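Long-range contact in GH18 chiitnase (Pseudoalteromonas aurantia, PDB 6K7Z), which probably hydrolyses the beta-1,4 bonds within chitin chains, as an endo-acting chitinase of glycoside hydrolase family 18: residues A[188-202]-A[230-244]. Residues are numbered along the deposited sequence; the frame is centred on the assembly and turned at random.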
ATOM      1  N   PHE A 188      -1.870   8.021  -6.159  1.00 11.38           N
ATOM      2  CA  PHE A 188      -2.108   9.199  -6.976  1.00 11.08           C
ATOM      3  C   PHE A 188      -3.503   9.144  -7.591  1.00 13.22           C
ATOM      4  O   PHE A 188      -3.664   9.254  -8.812  1.00 14.57           O
ATOM      5  CB  PHE A 188      -1.025   9.336  -8.055  1.00 13.86           C
ATOM      6  CG  PHE A 188       0.317   9.766  -7.512  1.00 13.61           C
ATOM      7  CD1 PHE A 188       0.504  11.057  -7.028  1.00 12.20           C
ATOM      8  CD2 PHE A 188       1.388   8.872  -7.458  1.00 12.85           C
ATOM      9  CE1 PHE A 188       1.727  11.460  -6.528  1.00 10.66           C
ATOM     10  CE2 PHE A 188       2.627   9.275  -6.962  1.00 12.83           C
ATOM     11  CZ  PHE A 188       2.794  10.572  -6.490  1.00 12.67           C
ATOM     12  N   TYR A 189      -4.516   8.984  -6.748  1.00 12.74           N
ATOM     13  CA  TYR A 189      -5.904   8.982  -7.184  1.00 14.96           C
ATOM     14  C   TYR A 189      -6.765   9.337  -5.981  1.00 14.82           C
ATOM     15  O   TYR A 189      -6.294   9.359  -4.843  1.00 14.71           O
ATOM     16  CB  TYR A 189      -6.307   7.635  -7.792  1.00 14.28           C
ATOM     17  CG  TYR A 189      -5.881   6.437  -6.986  1.00 13.65           C
ATOM     18  CD1 TYR A 189      -4.627   5.863  -7.172  1.00 13.75           C
ATOM     19  CD2 TYR A 189      -6.722   5.880  -6.032  1.00 14.31           C
ATOM     20  CE1 TYR A 189      -4.224   4.765  -6.431  1.00 10.05           C
ATOM     21  CE2 TYR A 189      -6.334   4.779  -5.293  1.00 11.64           C
ATOM     22  CZ  TYR A 189      -5.089   4.220  -5.497  1.00 13.61           C
ATOM     23  OH  TYR A 189      -4.691   3.120  -4.752  1.00 11.09           O
ATOM     24  N   ASN A 190      -8.028   9.668  -6.258  1.00 16.37           N
ATOM     25  CA  ASN A 190      -8.959  10.153  -5.234  1.00 18.15           C
ATOM     26  C   ASN A 190      -8.417  11.373  -4.509  1.00 18.16           C
ATOM     27  O   ASN A 190      -8.794  11.639  -3.364  1.00 16.26           O
ATOM     28  CB  ASN A 190      -9.304   9.066  -4.213  1.00 16.58           C
ATOM     29  CG  ASN A 190      -9.971   7.864  -4.846  1.00 19.07           C
ATOM     30  OD1 ASN A 190     -10.677   7.992  -5.852  1.00 20.72           O
ATOM     31  ND2 ASN A 190      -9.759   6.688  -4.259  1.00 17.56           N
ATOM     32  N   ASN A 191      -7.532  12.123  -5.161  1.00 15.64           N
ATOM     33  CA  ASN A 191      -6.841  13.236  -4.511  1.00 16.68           C
ATOM     34  C   ASN A 191      -6.542  14.306  -5.532  1.00 14.33           C
ATOM     35  O   ASN A 191      -5.470  14.318  -6.149  1.00 14.63           O
ATOM     36  CB  ASN A 191      -5.546  12.787  -3.837  1.00 14.94           C
ATOM     37  CG  ASN A 191      -5.777  12.206  -2.471  1.00 16.76           C
ATOM     38  OD1 ASN A 191      -5.944  12.945  -1.498  1.00 16.31           O
ATOM     39  ND2 ASN A 191      -5.767  10.878  -2.376  1.00 15.72           N
ATOM     40  N   PRO A 192      -7.458  15.253  -5.719  1.00 18.53           N
ATOM     41  CA  PRO A 192      -7.120  16.466  -6.468  1.00 17.86           C
ATOM     42  C   PRO A 192      -6.128  17.290  -5.654  1.00 15.89           C
ATOM     43  O   PRO A 192      -6.196  17.262  -4.429  1.00 21.72           O
ATOM     44  CB  PRO A 192      -8.466  17.189  -6.601  1.00 23.06           C
ATOM     45  CG  PRO A 192      -9.509  16.182  -6.218  1.00 19.94           C
ATOM     46  CD  PRO A 192      -8.842  15.271  -5.228  1.00 18.96           C
ATOM     47  N   PRO A 193      -5.238  18.036  -6.307  1.00 20.01           N
ATOM     48  CA  PRO A 193      -5.100  18.219  -7.756  1.00 18.42           C
ATOM     49  C   PRO A 193      -4.143  17.238  -8.426  1.00 16.58           C
ATOM     50  O   PRO A 193      -3.757  17.453  -9.578  1.00 18.70           O
ATOM     51  CB  PRO A 193      -4.556  19.639  -7.862  1.00 20.34           C
ATOM     52  CG  PRO A 193      -3.702  19.774  -6.643  1.00 19.72           C
ATOM     53  CD  PRO A 193      -4.394  18.984  -5.555  1.00 18.77           C
ATOM     54  N   TRP A 194      -3.766  16.168  -7.726  1.00 17.45           N
ATOM     55  CA  TRP A 194      -2.915  15.157  -8.344  1.00 16.66           C
ATOM     56  C   TRP A 194      -3.680  14.277  -9.324  1.00 13.38           C
ATOM     57  O   TRP A 194      -3.106  13.834 -10.319  1.00 14.72           O
ATOM     58  CB  TRP A 194      -2.271  14.268  -7.282  1.00 13.11           C
ATOM     59  CG  TRP A 194      -1.335  15.001  -6.422  1.00 14.43           C
ATOM     60  CD1 TRP A 194      -0.002  15.172  -6.622  1.00 14.87           C
ATOM     61  CD2 TRP A 194      -1.654  15.667  -5.205  1.00 16.55           C
ATOM     62  NE1 TRP A 194       0.538  15.907  -5.595  1.00 15.99           N
ATOM     63  CE2 TRP A 194      -0.459  16.229  -4.713  1.00 15.05           C
ATOM     64  CE3 TRP A 194      -2.837  15.847  -4.479  1.00 16.15           C
ATOM     65  CZ2 TRP A 194      -0.410  16.966  -3.535  1.00 14.93           C
ATOM     66  CZ3 TRP A 194      -2.785  16.580  -3.303  1.00 16.13           C
ATOM     67  CH2 TRP A 194      -1.580  17.122  -2.842  1.00 15.97           C
ATOM     68  N   SER A 195      -4.944  13.977  -9.036  1.00 14.24           N
ATOM     69  CA  SER A 195      -5.710  13.026  -9.839  1.00 14.51           C
ATOM     70  C   SER A 195      -5.705  13.416 -11.309  1.00 15.30           C
ATOM     71  O   SER A 195      -6.099  14.530 -11.666  1.00 17.97           O
ATOM     72  CB  SER A 195      -7.149  12.943  -9.324  1.00 16.60           C
ATOM     73  OG  SER A 195      -7.241  12.169  -8.136  1.00 13.89           O
ATOM     74  N   ALA A 196      -5.226  12.496 -12.149  1.00 13.32           N
ATOM     75  CA  ALA A 196      -5.238  12.635 -13.610  1.00 16.78           C
ATOM     76  C   ALA A 196      -4.497  13.883 -14.068  1.00 17.27           C
ATOM     77  O   ALA A 196      -4.793  14.447 -15.131  1.00 19.42           O
ATOM     78  CB  ALA A 196      -6.667  12.624 -14.159  1.00 20.21           C
ATOM     79  N   ASN A 197      -3.513  14.313 -13.278  1.00 16.58           N
ATOM     80  CA  ASN A 197      -2.743  15.527 -13.534  1.00 17.93           C
ATOM     81  C   ASN A 197      -1.272  15.135 -13.576  1.00 17.00           C
ATOM     82  O   ASN A 197      -0.539  15.320 -12.590  1.00 17.75           O
ATOM     83  CB  ASN A 197      -3.046  16.570 -12.460  1.00 19.34           C
ATOM     84  CG  ASN A 197      -2.343  17.880 -12.683  1.00 20.80           C
ATOM     85  OD1 ASN A 197      -1.429  17.992 -13.497  1.00 23.32           O
ATOM     86  ND2 ASN A 197      -2.762  18.895 -11.931  1.00 25.76           N
ATOM     87  N   PRO A 198      -0.799  14.605 -14.708  1.00 17.30           N
ATOM     88  CA  PRO A 198       0.559  14.030 -14.742  1.00 17.55           C
ATOM     89  C   PRO A 198       1.651  14.984 -14.302  1.00 18.21           C
ATOM     90  O   PRO A 198       2.574  14.570 -13.588  1.00 18.78           O
ATOM     91  CB  PRO A 198       0.740  13.642 -16.219  1.00 19.14           C
ATOM     92  CG  PRO A 198      -0.626  13.546 -16.777  1.00 20.02           C
ATOM     93  CD  PRO A 198      -1.478  14.513 -16.017  1.00 20.76           C
ATOM     94  N   ASP A 199       1.595  16.244 -14.735  1.00 18.43           N
ATOM     95  CA  ASP A 199       2.627  17.197 -14.337  1.00 22.73           C
ATOM     96  C   ASP A 199       2.711  17.308 -12.820  1.00 16.52           C
ATOM     97  O   ASP A 199       3.807  17.308 -12.242  1.00 16.91           O
ATOM     98  CB  ASP A 199       2.343  18.564 -14.960  1.00 21.54           C
ATOM     99  CG  ASP A 199       2.161  18.487 -16.449  1.00 31.82           C
ATOM    100  OD1 ASP A 199       2.648  17.499 -17.040  1.00 29.20           O
ATOM    101  OD2 ASP A 199       1.531  19.403 -17.032  1.00 32.02           O
ATOM    102  N   GLN A 200       1.562  17.389 -12.159  1.00 18.20           N
ATOM    103  CA  GLN A 200       1.571  17.472 -10.704  1.00 19.48           C
ATOM    104  C   GLN A 200       2.051  16.162 -10.080  1.00 17.07           C
ATOM    105  O   GLN A 200       2.749  16.169  -9.060  1.00 16.26           O
ATOM    106  CB  GLN A 200       0.176  17.847 -10.205  1.00 19.29           C
ATOM    107  CG  GLN A 200       0.071  17.986  -8.703  1.00 19.64           C
ATOM    108  CD  GLN A 200       0.871  19.161  -8.181  1.00 28.11           C
ATOM    109  OE1 GLN A 200       1.900  18.987  -7.514  1.00 26.20           O
ATOM    110  NE2 GLN A 200       0.411  20.369  -8.493  1.00 23.55           N
ATOM    111  N   ILE A 201       1.698  15.025 -10.683  1.00 16.71           N
ATOM    112  CA  ILE A 201       2.132  13.745 -10.126  1.00 13.81           C
ATOM    113  C   ILE A 201       3.648  13.621 -10.203  1.00 14.86           C
ATOM    114  O   ILE A 201       4.303  13.162  -9.252  1.00 14.43           O
ATOM    115  CB  ILE A 201       1.426  12.583 -10.855  1.00 14.18           C
ATOM    116  CG1 ILE A 201      -0.071  12.588 -10.547  1.00 12.98           C
ATOM    117  CG2 ILE A 201       2.072  11.248 -10.491  1.00 12.41           C
ATOM    118  CD1 ILE A 201      -0.898  11.775 -11.545  1.00 12.74           C
ATOM    119  N   VAL A 202       4.232  14.043 -11.328  1.00 13.62           N
ATOM    120  CA  VAL A 202       5.676  13.929 -11.520  1.00 12.99           C
ATOM    121  C   VAL A 202       6.433  14.818 -10.540  1.00 14.28           C
ATOM    122  O   VAL A 202       7.388  14.378  -9.889  1.00 15.71           O
ATOM    123  CB  VAL A 202       6.046  14.263 -12.975  1.00 15.34           C
ATOM    124  CG1 VAL A 202       7.556  14.411 -13.114  1.00 14.68           C
ATOM    125  CG2 VAL A 202       5.513  13.162 -13.916  1.00 14.67           C
ATOM    126  N   ALA A 230     -11.502   4.151  -9.201  1.00 15.28           N
ATOM    127  CA  ALA A 230     -11.311   5.288  -8.311  1.00 17.61           C
ATOM    128  C   ALA A 230     -12.329   6.362  -8.647  1.00 22.62           C
ATOM    129  O   ALA A 230     -12.747   6.490  -9.797  1.00 20.63           O
ATOM    130  CB  ALA A 230      -9.893   5.861  -8.418  1.00 17.58           C
ATOM    131  N   GLY A 231     -12.714   7.132  -7.624  1.00 24.02           N
ATOM    132  CA  GLY A 231     -13.553   8.294  -7.860  1.00 23.08           C
ATOM    133  C   GLY A 231     -12.905   9.318  -8.771  1.00 23.30           C
ATOM    134  O   GLY A 231     -13.583   9.958  -9.578  1.00 27.05           O
ATOM    135  N   SER A 232     -11.587   9.487  -8.667  1.00 21.87           N
ATOM    136  CA  SER A 232     -10.870  10.421  -9.524  1.00 16.73           C
ATOM    137  C   SER A 232      -9.463   9.901  -9.760  1.00 16.33           C
ATOM    138  O   SER A 232      -8.907   9.186  -8.924  1.00 18.53           O
ATOM    139  CB  SER A 232     -10.811  11.821  -8.901  1.00 21.18           C
ATOM    140  OG  SER A 232     -10.109  11.797  -7.661  1.00 18.77           O
ATOM    141  N   GLY A 233      -8.890  10.258 -10.906  1.00 17.30           N
ATOM    142  CA  GLY A 233      -7.499   9.961 -11.181  1.00 15.23           C
ATOM    143  C   GLY A 233      -7.239   8.911 -12.239  1.00 16.00           C
ATOM    144  O   GLY A 233      -6.065   8.629 -12.520  1.00 15.24           O
ATOM    145  N   TYR A 234      -8.267   8.323 -12.843  1.00 16.81           N
ATOM    146  CA  TYR A 234      -8.004   7.389 -13.928  1.00 14.69           C
ATOM    147  C   TYR A 234      -7.292   8.099 -15.073  1.00 16.14           C
ATOM    148  O   TYR A 234      -7.650   9.217 -15.464  1.00 14.18           O
ATOM    149  CB  TYR A 234      -9.288   6.740 -14.441  1.00 17.26           C
ATOM    150  CG  TYR A 234      -9.061   6.057 -15.781  1.00 17.37           C
ATOM    151  CD1 TYR A 234      -8.477   4.789 -15.856  1.00 15.15           C
ATOM    152  CD2 TYR A 234      -9.394   6.695 -16.965  1.00 16.12           C
ATOM    153  CE1 TYR A 234      -8.252   4.175 -17.076  1.00 14.49           C
ATOM    154  CE2 TYR A 234      -9.166   6.095 -18.193  1.00 17.70           C
ATOM    155  CZ  TYR A 234      -8.599   4.839 -18.245  1.00 17.25           C
ATOM    156  OH  TYR A 234      -8.376   4.252 -19.471  1.00 16.29           O
ATOM    157  N   MET A 235      -6.259   7.445 -15.594  1.00 16.18           N
ATOM    158  CA  MET A 235      -5.590   7.881 -16.796  1.00 15.87           C
ATOM    159  C   MET A 235      -5.361   6.660 -17.673  1.00 14.33           C
ATOM    160  O   MET A 235      -5.033   5.583 -17.159  1.00 13.65           O
ATOM    161  CB  MET A 235      -4.249   8.569 -16.499  1.00 17.21           C
ATOM    162  CG  MET A 235      -4.384   9.906 -15.801  1.00 16.74           C
ATOM    163  SD  MET A 235      -2.787  10.681 -15.615  1.00 17.78           S
ATOM    164  CE  MET A 235      -2.015   9.551 -14.453  1.00 15.56           C
ATOM    165  N   PRO A 236      -5.527   6.790 -18.988  1.00 14.44           N
ATOM    166  CA  PRO A 236      -5.184   5.679 -19.884  1.00 13.31           C
ATOM    167  C   PRO A 236      -3.719   5.311 -19.718  1.00 13.40           C
ATOM    168  O   PRO A 236      -2.883   6.138 -19.341  1.00 13.52           O
ATOM    169  CB  PRO A 236      -5.455   6.245 -21.289  1.00 12.90           C
ATOM    170  CG  PRO A 236      -6.315   7.438 -21.072  1.00 16.33           C
ATOM    171  CD  PRO A 236      -5.924   7.998 -19.730  1.00 15.44           C
ATOM    172  N   VAL A 237      -3.400   4.060 -20.038  1.00 12.66           N
ATOM    173  CA  VAL A 237      -2.049   3.590 -19.763  1.00 13.58           C
ATOM    174  C   VAL A 237      -1.023   4.339 -20.611  1.00 14.88           C
ATOM    175  O   VAL A 237       0.107   4.558 -20.162  1.00 13.36           O
ATOM    176  CB  VAL A 237      -1.956   2.060 -19.934  1.00 14.47           C
ATOM    177  CG1 VAL A 237      -1.918   1.695 -21.354  1.00 19.67           C
ATOM    178  CG2 VAL A 237      -0.714   1.539 -19.270  1.00 21.94           C
ATOM    179  N   GLN A 238      -1.401   4.804 -21.813  1.00 13.33           N
ATOM    180  CA  GLN A 238      -0.430   5.542 -22.620  1.00 13.60           C
ATOM    181  C   GLN A 238      -0.087   6.878 -21.984  1.00 14.31           C
ATOM    182  O   GLN A 238       1.017   7.395 -22.179  1.00 13.50           O
ATOM    183  CB  GLN A 238      -0.937   5.761 -24.048  1.00 14.25           C
ATOM    184  CG  GLN A 238      -2.138   6.695 -24.212  1.00 13.95           C
ATOM    185  CD  GLN A 238      -3.451   5.946 -24.318  1.00 14.00           C
ATOM    186  OE1 GLN A 238      -3.584   4.832 -23.814  1.00 14.11           O
ATOM    187  NE2 GLN A 238      -4.422   6.547 -25.004  1.00 14.03           N
ATOM    188  N   THR A 239      -1.018   7.447 -21.229  1.00 13.07           N
ATOM    189  CA  THR A 239      -0.740   8.687 -20.514  1.00 13.05           C
ATOM    190  C   THR A 239       0.161   8.436 -19.309  1.00 14.86           C
ATOM    191  O   THR A 239       1.098   9.205 -19.056  1.00 14.23           O
ATOM    192  CB  THR A 239      -2.056   9.329 -20.095  1.00 16.26           C
ATOM    193  OG1 THR A 239      -2.957   9.285 -21.217  1.00 18.32           O
ATOM    194  CG2 THR A 239      -1.837  10.777 -19.675  1.00 14.65           C
ATOM    195  N   ILE A 240      -0.094   7.357 -18.560  1.00 11.67           N
ATOM    196  CA  ILE A 240       0.807   7.008 -17.458  1.00 14.40           C
ATOM    197  C   ILE A 240       2.224   6.835 -17.982  1.00 14.96           C
ATOM    198  O   ILE A 240       3.187   7.370 -17.419  1.00 12.93           O
ATOM    199  CB  ILE A 240       0.332   5.732 -16.742  1.00 11.07           C
ATOM    200  CG1 ILE A 240      -1.036   5.922 -16.090  1.00 10.93           C
ATOM    201  CG2 ILE A 240       1.380   5.284 -15.700  1.00 14.04           C
ATOM    202  CD1 ILE A 240      -1.686   4.579 -15.675  1.00 12.96           C
ATOM    203  N   ILE A 241       2.368   6.079 -19.075  1.00 14.77           N
ATOM    204  CA  ILE A 241       3.694   5.771 -19.599  1.00 16.03           C
ATOM    205  C   ILE A 241       4.404   7.044 -20.038  1.00 14.54           C
ATOM    206  O   ILE A 241       5.529   7.329 -19.613  1.00 15.75           O
ATOM    207  CB  ILE A 241       3.590   4.763 -20.757  1.00 17.81           C
ATOM    208  CG1 ILE A 241       3.202   3.382 -20.225  1.00 15.57           C
ATOM    209  CG2 ILE A 241       4.899   4.686 -21.525  1.00 17.22           C
ATOM    210  CD1 ILE A 241       2.955   2.384 -21.344  1.00 17.87           C
ATOM    211  N   ASN A 242       3.746   7.839 -20.874  1.00 14.27           N
ATOM    212  CA  ASN A 242       4.455   8.905 -21.558  1.00 13.07           C
ATOM    213  C   ASN A 242       4.419  10.244 -20.828  1.00 16.87           C
ATOM    214  O   ASN A 242       5.220  11.123 -21.160  1.00 17.92           O
ATOM    215  CB  ASN A 242       3.901   9.045 -22.979  1.00 16.39           C
ATOM    216  CG  ASN A 242       4.403   7.941 -23.895  1.00 17.34           C
ATOM    217  OD1 ASN A 242       5.604   7.866 -24.182  1.00 18.93           O
ATOM    218  ND2 ASN A 242       3.497   7.070 -24.350  1.00 17.64           N
ATOM    219  N   GLU A 243       3.540  10.425 -19.837  1.00 14.25           N
ATOM    220  CA  GLU A 243       3.480  11.675 -19.093  1.00 12.46           C
ATOM    221  C   GLU A 243       3.833  11.524 -17.623  1.00 15.31           C
ATOM    222  O   GLU A 243       3.984  12.546 -16.939  1.00 14.05           O
ATOM    223  CB  GLU A 243       2.090  12.326 -19.210  1.00 16.38           C
ATOM    224  CG  GLU A 243       1.644  12.555 -20.663  1.00 15.13           C
ATOM    225  CD  GLU A 243       0.555  13.614 -20.824  1.00 19.78           C
ATOM    226  OE1 GLU A 243       0.533  14.599 -20.051  1.00 18.07           O
ATOM    227  OE2 GLU A 243      -0.265  13.487 -21.760  1.00 17.82           O
ATOM    228  N   VAL A 244       3.990  10.297 -17.124  1.00 12.89           N
ATOM    229  CA  VAL A 244       4.438  10.079 -15.752  1.00 13.00           C
ATOM    230  C   VAL A 244       5.741   9.291 -15.738  1.00 14.32           C
ATOM    231  O   VAL A 244       6.765   9.773 -15.241  1.00 13.85           O
ATOM    232  CB  VAL A 244       3.357   9.351 -14.930  1.00 13.89           C
ATOM    233  CG1 VAL A 244       3.895   8.975 -13.556  1.00 14.61           C
ATOM    234  CG2 VAL A 244       2.107  10.194 -14.814  1.00 13.53           C
TER
HETATM  235  O   HOH W   1      -4.007  10.046 -11.484  1.00 13.05           O
HETATM  236  O   HOH W   2       4.474  15.087 -17.222  1.00 18.72           O
HETATM  237  O   HOH W   3       2.240  16.751 -19.545  1.00 32.53           O
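Pro198 lays its ring obliquely across Met235 and Glu243: CG meets Met235 SD at 3.8 Å, and CB rests 3.5 Å from Glu243 CB. A proline suits the first turn of helix 198-209, where its missing N-H costs no helical bond and its compact ring offers carbon to both neighbours. The flexible, unbranched Met235 passes SD beside Ala196 CA, then bends at chi3 (-67°) to bring CE tip to tip with Ile201 CD1, 3.8 Å away. Val202 CG2 packs against the backbone of Glu243 and Val244, while Asp199 and Glu243, two solvent-exposed acids, are linked through waters rather than directly.

Between the loops the contact turns polar. Asn190 N donates to Ser232 O in a nearly straight bond (2.8 Å), arriving from above the carbonyl plane, and Asn190 OD1 receives weak bonds from the N-H groups of Gly231 and Ser232. With Ser195 OG beside its own backbone N (chi1 -77°), the hydroxyl pairs with Ser232 OG at 2.9 Å and accepts from Asn191 N. Replacing Ser195 by an alanine would remove the hydroxyl and would probably leave Ser232 OG and Asn191 N without their shared partner. Gly233 lies against Ser195 CB and Tyr189 CB, where a side chain would collide with Tyr189 CB, and its positive phi is one that a residue without a side chain adopts readily. One water bridges Phe188 O, Ala196 N and Gly233 O.

In this TIM-barrel fold, the segments follow the adjacent parallel strands 183-187 and 219-224 and lead into helices 198-209 and 237-251, whose segments here cross at -51° with axes 9.7 Å apart; Met235 reaches inward to Phe223 of strand 219-224, and helix 269-277 packs against Ile240 beyond.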